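PDB 2JHN: 3-methyladenine dna-glycosylase from Archaeoglobus fulgidus, which belongs to the HhH-GPD superfamily of base excision DNA repair proteins and carries a TATA-box-binding-protein-like domain at its start. Local coordinates for residues Met1-Lys7 with Arg56-Gly62; Val10-Met16 with Tyr79-Gln83. The protein carries 1 engineered substitution. One frame throughout, in Å; residues are numbered along the deposited sequence.

Interaction 1: Met1-Lys7 with Arg56-Gly62; sequences MWRIELK and RTIVVEG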
# COMPACT_ATOMS: atom_id res chain seq x y z
N MET A 1 -15.00 -21.33 -0.98
CA MET A 1 -13.93 -21.26 -2.02
C MET A 1 -14.41 -20.45 -3.19
O MET A 1 -15.46 -20.75 -3.78
CB MET A 1 -13.62 -22.64 -2.61
CG MET A 1 -13.14 -23.62 -1.65
SD MET A 1 -11.38 -23.64 -1.70
CE MET A 1 -11.11 -24.24 -0.04
N TRP A 2 -13.62 -19.44 -3.53
CA TRP A 2 -13.72 -18.81 -4.83
C TRP A 2 -12.30 -18.80 -5.38
O TRP A 2 -11.33 -18.94 -4.63
CB TRP A 2 -14.25 -17.38 -4.70
CG TRP A 2 -15.65 -17.26 -4.09
CD1 TRP A 2 -16.84 -17.18 -4.76
CD2 TRP A 2 -15.97 -17.19 -2.70
NE1 TRP A 2 -17.89 -17.07 -3.87
CE2 TRP A 2 -17.38 -17.07 -2.59
CE3 TRP A 2 -15.21 -17.22 -1.52
CZ2 TRP A 2 -18.05 -16.99 -1.35
CZ3 TRP A 2 -15.87 -17.13 -0.27
CH2 TRP A 2 -17.28 -17.03 -0.20
N ARG A 3 -12.19 -18.63 -6.69
CA ARG A 3 -10.91 -18.66 -7.40
C ARG A 3 -10.76 -17.44 -8.29
O ARG A 3 -11.70 -17.05 -9.00
CB ARG A 3 -10.77 -19.93 -8.24
CG ARG A 3 -10.62 -21.19 -7.41
CD ARG A 3 -10.47 -22.46 -8.29
NE ARG A 3 -9.91 -23.56 -7.50
CZ ARG A 3 -10.63 -24.37 -6.70
NH1 ARG A 3 -11.94 -24.22 -6.60
NH2 ARG A 3 -10.02 -25.31 -6.01
N ILE A 4 -9.58 -16.82 -8.23
CA ILE A 4 -9.21 -15.74 -9.13
C ILE A 4 -8.23 -16.30 -10.16
O ILE A 4 -7.10 -16.63 -9.82
CB ILE A 4 -8.51 -14.57 -8.38
CG1 ILE A 4 -9.43 -13.94 -7.33
CG2 ILE A 4 -8.02 -13.48 -9.39
CD1 ILE A 4 -8.73 -12.88 -6.47
N GLU A 5 -8.67 -16.39 -11.41
CA GLU A 5 -7.84 -16.96 -12.49
C GLU A 5 -7.10 -15.87 -13.25
O GLU A 5 -7.72 -14.94 -13.75
CB GLU A 5 -8.70 -17.79 -13.45
CG GLU A 5 -9.47 -18.91 -12.77
CD GLU A 5 -8.58 -20.03 -12.24
OE1 GLU A 5 -7.35 -20.08 -12.51
OE2 GLU A 5 -9.15 -20.90 -11.53
N LEU A 6 -5.78 -16.01 -13.33
CA LEU A 6 -4.90 -14.99 -13.92
C LEU A 6 -4.46 -15.41 -15.31
O LEU A 6 -4.34 -16.61 -15.58
CB LEU A 6 -3.66 -14.80 -13.05
CG LEU A 6 -3.83 -14.66 -11.53
CD1 LEU A 6 -2.48 -14.52 -10.85
CD2 LEU A 6 -4.74 -13.51 -11.21
N LYS A 7 -4.18 -14.43 -16.18
CA LYS A 7 -3.62 -14.74 -17.51
C LYS A 7 -2.12 -15.06 -17.45
O LYS A 7 -1.61 -15.86 -18.24
CB LYS A 7 -3.92 -13.63 -18.53
CG LYS A 7 -3.72 -14.07 -19.99
CD LYS A 7 -3.81 -12.91 -20.96
CE LYS A 7 -3.38 -13.34 -22.36
NZ LYS A 7 -3.24 -12.18 -23.29
N ARG A 56 -1.02 -19.42 -11.44
CA ARG A 56 -2.02 -18.58 -12.08
C ARG A 56 -3.39 -18.59 -11.42
O ARG A 56 -4.35 -18.09 -12.01
CB ARG A 56 -2.17 -18.95 -13.56
CG ARG A 56 -0.91 -18.74 -14.35
CD ARG A 56 -1.10 -18.95 -15.84
NE ARG A 56 0.22 -19.00 -16.46
CZ ARG A 56 0.45 -18.99 -17.77
NH1 ARG A 56 -0.55 -18.94 -18.65
NH2 ARG A 56 1.71 -19.03 -18.20
N THR A 57 -3.49 -19.12 -10.21
CA THR A 57 -4.79 -19.24 -9.55
C THR A 57 -4.67 -18.88 -8.09
O THR A 57 -3.95 -19.53 -7.35
CB THR A 57 -5.38 -20.68 -9.65
OG1 THR A 57 -5.47 -21.05 -11.02
CG2 THR A 57 -6.77 -20.74 -9.01
N ILE A 58 -5.41 -17.85 -7.67
CA ILE A 58 -5.45 -17.46 -6.27
C ILE A 58 -6.81 -17.88 -5.70
O ILE A 58 -7.86 -17.48 -6.20
CB ILE A 58 -5.23 -15.91 -6.08
CG1 ILE A 58 -3.92 -15.43 -6.74
CG2 ILE A 58 -5.33 -15.50 -4.59
CD1 ILE A 58 -2.62 -16.18 -6.31
N VAL A 59 -6.77 -18.70 -4.67
CA VAL A 59 -7.97 -19.06 -3.93
C VAL A 59 -8.30 -17.99 -2.89
O VAL A 59 -7.41 -17.48 -2.20
CB VAL A 59 -7.80 -20.43 -3.25
CG1 VAL A 59 -9.05 -20.80 -2.39
CG2 VAL A 59 -7.53 -21.49 -4.32
N VAL A 60 -9.59 -17.65 -2.82
CA VAL A 60 -10.14 -16.78 -1.76
C VAL A 60 -11.17 -17.55 -0.91
O VAL A 60 -12.04 -18.25 -1.44
CB VAL A 60 -10.79 -15.49 -2.33
CG1 VAL A 60 -11.22 -14.55 -1.19
CG2 VAL A 60 -9.82 -14.75 -3.29
N GLU A 61 -11.04 -17.42 0.40
CA GLU A 61 -12.05 -17.90 1.34
C GLU A 61 -12.47 -16.75 2.25
O GLU A 61 -11.69 -15.82 2.52
CB GLU A 61 -11.49 -19.04 2.18
CG GLU A 61 -11.07 -20.27 1.38
CD GLU A 61 -10.62 -21.42 2.28
OE1 GLU A 61 -11.39 -21.81 3.19
OE2 GLU A 61 -9.51 -21.94 2.09
N GLY A 62 -13.71 -16.82 2.74
CA GLY A 62 -14.21 -15.78 3.63
C GLY A 62 -15.67 -16.00 3.95
O GLY A 62 -16.29 -16.93 3.41
O HOH W 1 -14.84 -19.75 1.85
O HOH W 2 -3.81 -18.50 -17.56
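Strand 2-5 lies at the edge of an antiparallel sheet and pairs with strand 57-62, setting W2 against V60, R3 against V59, I4 against I58 and E5 against T57. The axes of the two short strand segments approach to 4.6 Å, with 153° between their N-to-C directions. W2/V60 and I4/I58 are the hydrogen-bonded pairs: W2 N donates to V60 O (2.9 Å) and I4 N to I58 O (2.7 Å), each answered by the reverse bond, while R3/V59 and E5/T57 are non-hydrogen-bonded. A further bond, L6 N to R56 O, carries the pairing one step past E5.

In the five-stranded sheet of the TBP-like domain, the face bearing W2, I4, I58 and V60 is turned to helix 69-80, whose W69 touches I4 and V60. Across this face I4 CD1 reaches diagonally to V60 CG2, at 3.8 Å. The W2 indole presents its edge to strand 57-62: CE3 sits by V60 O, CZ3 by G62 O, and G62 N lies in the ring plane. W69 and F64 stack with this indole, and a mercury ion is about 4 Å from the W2 side chain.

On the other face, E5 bends at chi2 (-68°), which lays its carboxylate alongside T57. T57 OG1 donates to E5 OE1 at 2.6 Å, meeting the syn side 25° out of the carboxylate plane; E5 OE2 meanwhile rests near the methyl T57 CG2. R3 passes the same methyl with its extended chain, and its NE forms a salt bridge with E53. M1 sets SD against V59 CG1 at 3.7 Å, and its methyl CE lies 3.5 Å from OE2 of E61, an oxygen also hydrogen-bonded to Y51.

Interaction 2: Val10-Met16 with Tyr79-Gln83; sequences VNWELKM and YLGLQ. With GOL (glycerol), chain G.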
# COMPACT_ATOMS: atom_id res chain seq x y z
N VAL A 10 2.00 -15.24 -11.21
CA VAL A 10 2.42 -14.26 -10.20
C VAL A 10 3.26 -15.03 -9.19
O VAL A 10 2.97 -16.21 -8.87
CB VAL A 10 1.19 -13.58 -9.55
CG1 VAL A 10 0.39 -14.57 -8.71
CG2 VAL A 10 1.59 -12.34 -8.73
N ASN A 11 4.33 -14.42 -8.72
CA ASN A 11 5.11 -14.97 -7.65
C ASN A 11 4.52 -14.51 -6.32
O ASN A 11 4.76 -13.39 -5.88
CB ASN A 11 6.57 -14.55 -7.78
CG ASN A 11 7.45 -15.23 -6.78
OD1 ASN A 11 7.21 -15.17 -5.59
ND2 ASN A 11 8.48 -15.93 -7.26
N TRP A 12 3.74 -15.38 -5.68
CA TRP A 12 3.07 -15.06 -4.42
C TRP A 12 4.06 -14.73 -3.31
O TRP A 12 3.82 -13.84 -2.50
CB TRP A 12 2.16 -16.21 -4.00
CG TRP A 12 1.29 -15.91 -2.81
CD1 TRP A 12 1.47 -16.34 -1.51
CD2 TRP A 12 0.10 -15.12 -2.81
NE1 TRP A 12 0.46 -15.84 -0.70
CE2 TRP A 12 -0.40 -15.11 -1.48
CE3 TRP A 12 -0.59 -14.41 -3.80
CZ2 TRP A 12 -1.57 -14.42 -1.12
CZ3 TRP A 12 -1.76 -13.71 -3.44
CH2 TRP A 12 -2.23 -13.72 -2.12
N GLU A 13 5.18 -15.46 -3.26
CA GLU A 13 6.15 -15.24 -2.21
C GLU A 13 6.69 -13.80 -2.25
O GLU A 13 6.82 -13.16 -1.22
CB GLU A 13 7.28 -16.29 -2.26
CG GLU A 13 6.79 -17.75 -2.32
CD GLU A 13 6.73 -18.30 -3.74
OE1 GLU A 13 7.67 -19.02 -4.15
OE2 GLU A 13 5.75 -18.01 -4.47
N LEU A 14 6.98 -13.31 -3.46
CA LEU A 14 7.42 -11.92 -3.66
C LEU A 14 6.32 -10.88 -3.33
O LEU A 14 6.60 -9.85 -2.74
CB LEU A 14 7.94 -11.70 -5.08
CG LEU A 14 9.33 -12.28 -5.41
CD1 LEU A 14 9.75 -11.89 -6.82
CD2 LEU A 14 10.40 -11.86 -4.42
N LYS A 15 5.08 -11.17 -3.72
CA LYS A 15 3.93 -10.34 -3.30
C LYS A 15 3.86 -10.22 -1.77
O LYS A 15 3.68 -9.13 -1.25
CB LYS A 15 2.60 -10.86 -3.85
CG LYS A 15 2.39 -10.66 -5.34
CD LYS A 15 2.30 -9.20 -5.74
CE LYS A 15 1.53 -9.06 -7.05
NZ LYS A 15 1.63 -7.64 -7.44
N MET A 16 4.03 -11.34 -1.07
CA MET A 16 3.99 -11.36 0.40
C MET A 16 5.22 -10.69 1.05
O MET A 16 5.11 -10.10 2.13
CB MET A 16 3.76 -12.79 0.92
CG MET A 16 2.45 -13.42 0.47
SD MET A 16 1.00 -12.46 0.99
CE MET A 16 0.59 -11.58 -0.52
N TYR A 79 -5.91 -4.51 -4.86
CA TYR A 79 -5.05 -4.37 -3.67
C TYR A 79 -3.74 -5.19 -3.75
O TYR A 79 -2.65 -4.71 -3.38
CB TYR A 79 -5.84 -4.79 -2.43
CG TYR A 79 -5.03 -4.75 -1.15
CD1 TYR A 79 -4.78 -3.53 -0.51
CD2 TYR A 79 -4.53 -5.93 -0.55
CE1 TYR A 79 -4.05 -3.45 0.67
CE2 TYR A 79 -3.79 -5.87 0.65
CZ TYR A 79 -3.57 -4.61 1.25
OH TYR A 79 -2.85 -4.48 2.43
N LEU A 80 -3.87 -6.43 -4.20
CA LEU A 80 -2.71 -7.34 -4.29
C LEU A 80 -1.93 -7.13 -5.58
O LEU A 80 -0.80 -7.61 -5.70
CB LEU A 80 -3.18 -8.81 -4.18
CG LEU A 80 -3.92 -9.20 -2.87
CD1 LEU A 80 -4.63 -10.56 -3.03
CD2 LEU A 80 -2.97 -9.23 -1.70
N GLY A 81 -2.52 -6.41 -6.54
CA GLY A 81 -1.84 -6.11 -7.81
C GLY A 81 -1.76 -7.35 -8.73
O GLY A 81 -0.68 -7.73 -9.16
N LEU A 82 -2.91 -7.96 -9.02
CA LEU A 82 -2.88 -9.25 -9.76
C LEU A 82 -3.06 -9.12 -11.27
O LEU A 82 -3.08 -10.15 -11.99
CB LEU A 82 -3.90 -10.23 -9.20
CG LEU A 82 -3.79 -10.53 -7.72
CD1 LEU A 82 -4.99 -11.33 -7.23
CD2 LEU A 82 -2.44 -11.22 -7.35
N GLN A 83 -3.16 -7.88 -11.75
CA GLN A 83 -3.45 -7.59 -13.16
C GLN A 83 -2.28 -8.01 -14.05
O GLN A 83 -1.13 -7.97 -13.65
CB GLN A 83 -3.72 -6.09 -13.39
CG GLN A 83 -4.76 -5.46 -12.47
CD GLN A 83 -4.16 -4.87 -11.17
OE1 GLN A 83 -3.03 -5.20 -10.76
NE2 GLN A 83 -4.92 -3.98 -10.54
C1 GOL G . 1.08 -7.19 -2.03
O1 GOL G . 2.32 -7.04 -2.69
C2 GOL G . 0.27 -5.89 -1.86
O2 GOL G . 0.12 -5.20 -3.09
C3 GOL G . 0.92 -4.95 -0.84
O3 GOL G . -0.04 -4.11 -0.20
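The indole of W12 meets L80 at its edge, CH2 lying 4.1 Å from L80 CD1 near the ring plane, while one face carries the methyl CE of M16, 3.6 Å above the plane and offset toward the rim. That methyl also touches L80 CD2, so both branches of the leucine are engaged. W12 NE1 is hydrogen-bonded to G33 O. The phenol ring of Y79 has the glycerol oxygen O3 near it in an oblique position, and its OH bonds to D28.

The contact joins the short helix 12-17 to the C-terminal end of helix 69-80 within the TBP-like domain. N11 is the N-cap of the first helix: its OD1 accepts from L14 N at 2.8 Å. The second helix ends after L80, and G81 leaves helical geometry with a positive phi of 74°.

K15 spans from helix 12-17 to the turn that ends helix 69-80. Bent at chi2 (-65°), its chain brings NZ to the carbonyls around this turn, where NZ donates to G81 O at 2.9 Å and weakly to L80 O at 3.0 Å. The first bond arrives well off the direction of the carbonyl, with a C=O...N angle of 119°. F108 supplies a third acceptor, its O, and its ring makes a cation-pi contact with the lysine, so the buried ammonium is satisfied by backbone oxygens and an aromatic ring.

Glycerol, probably from the crystallisation liquor, bridges the same two helices: its O1 donates to K15 O and its O2 to Y79 O (2.8 Å), with L113 O as a further partner. Nearer the start of segment 10-16, V10 touches the residue following G81, CG2 to L82 CD2, at 4.4 Å.

Overall arrangement
Interactions 1 and 2 have centres 12 Å apart and alternate along the chain: strand 2-5 leads into helix 12-17, and strand 57-62 into helix 69-80. They meet directly through apolar groups. I58 CD1 packs on W12 CE3 at 3.7 Å and on V10 CG1 at 4.2 Å, and I4 CD1 on L82 CD1 at 4.1 Å, so the sheet face bearing I4 and I58 rests on both segments of interaction 2; L6 CD2 also lies against L82 O. Of the bound ions, a sodium lies about 9 Å from the M16 side chain in interaction 2.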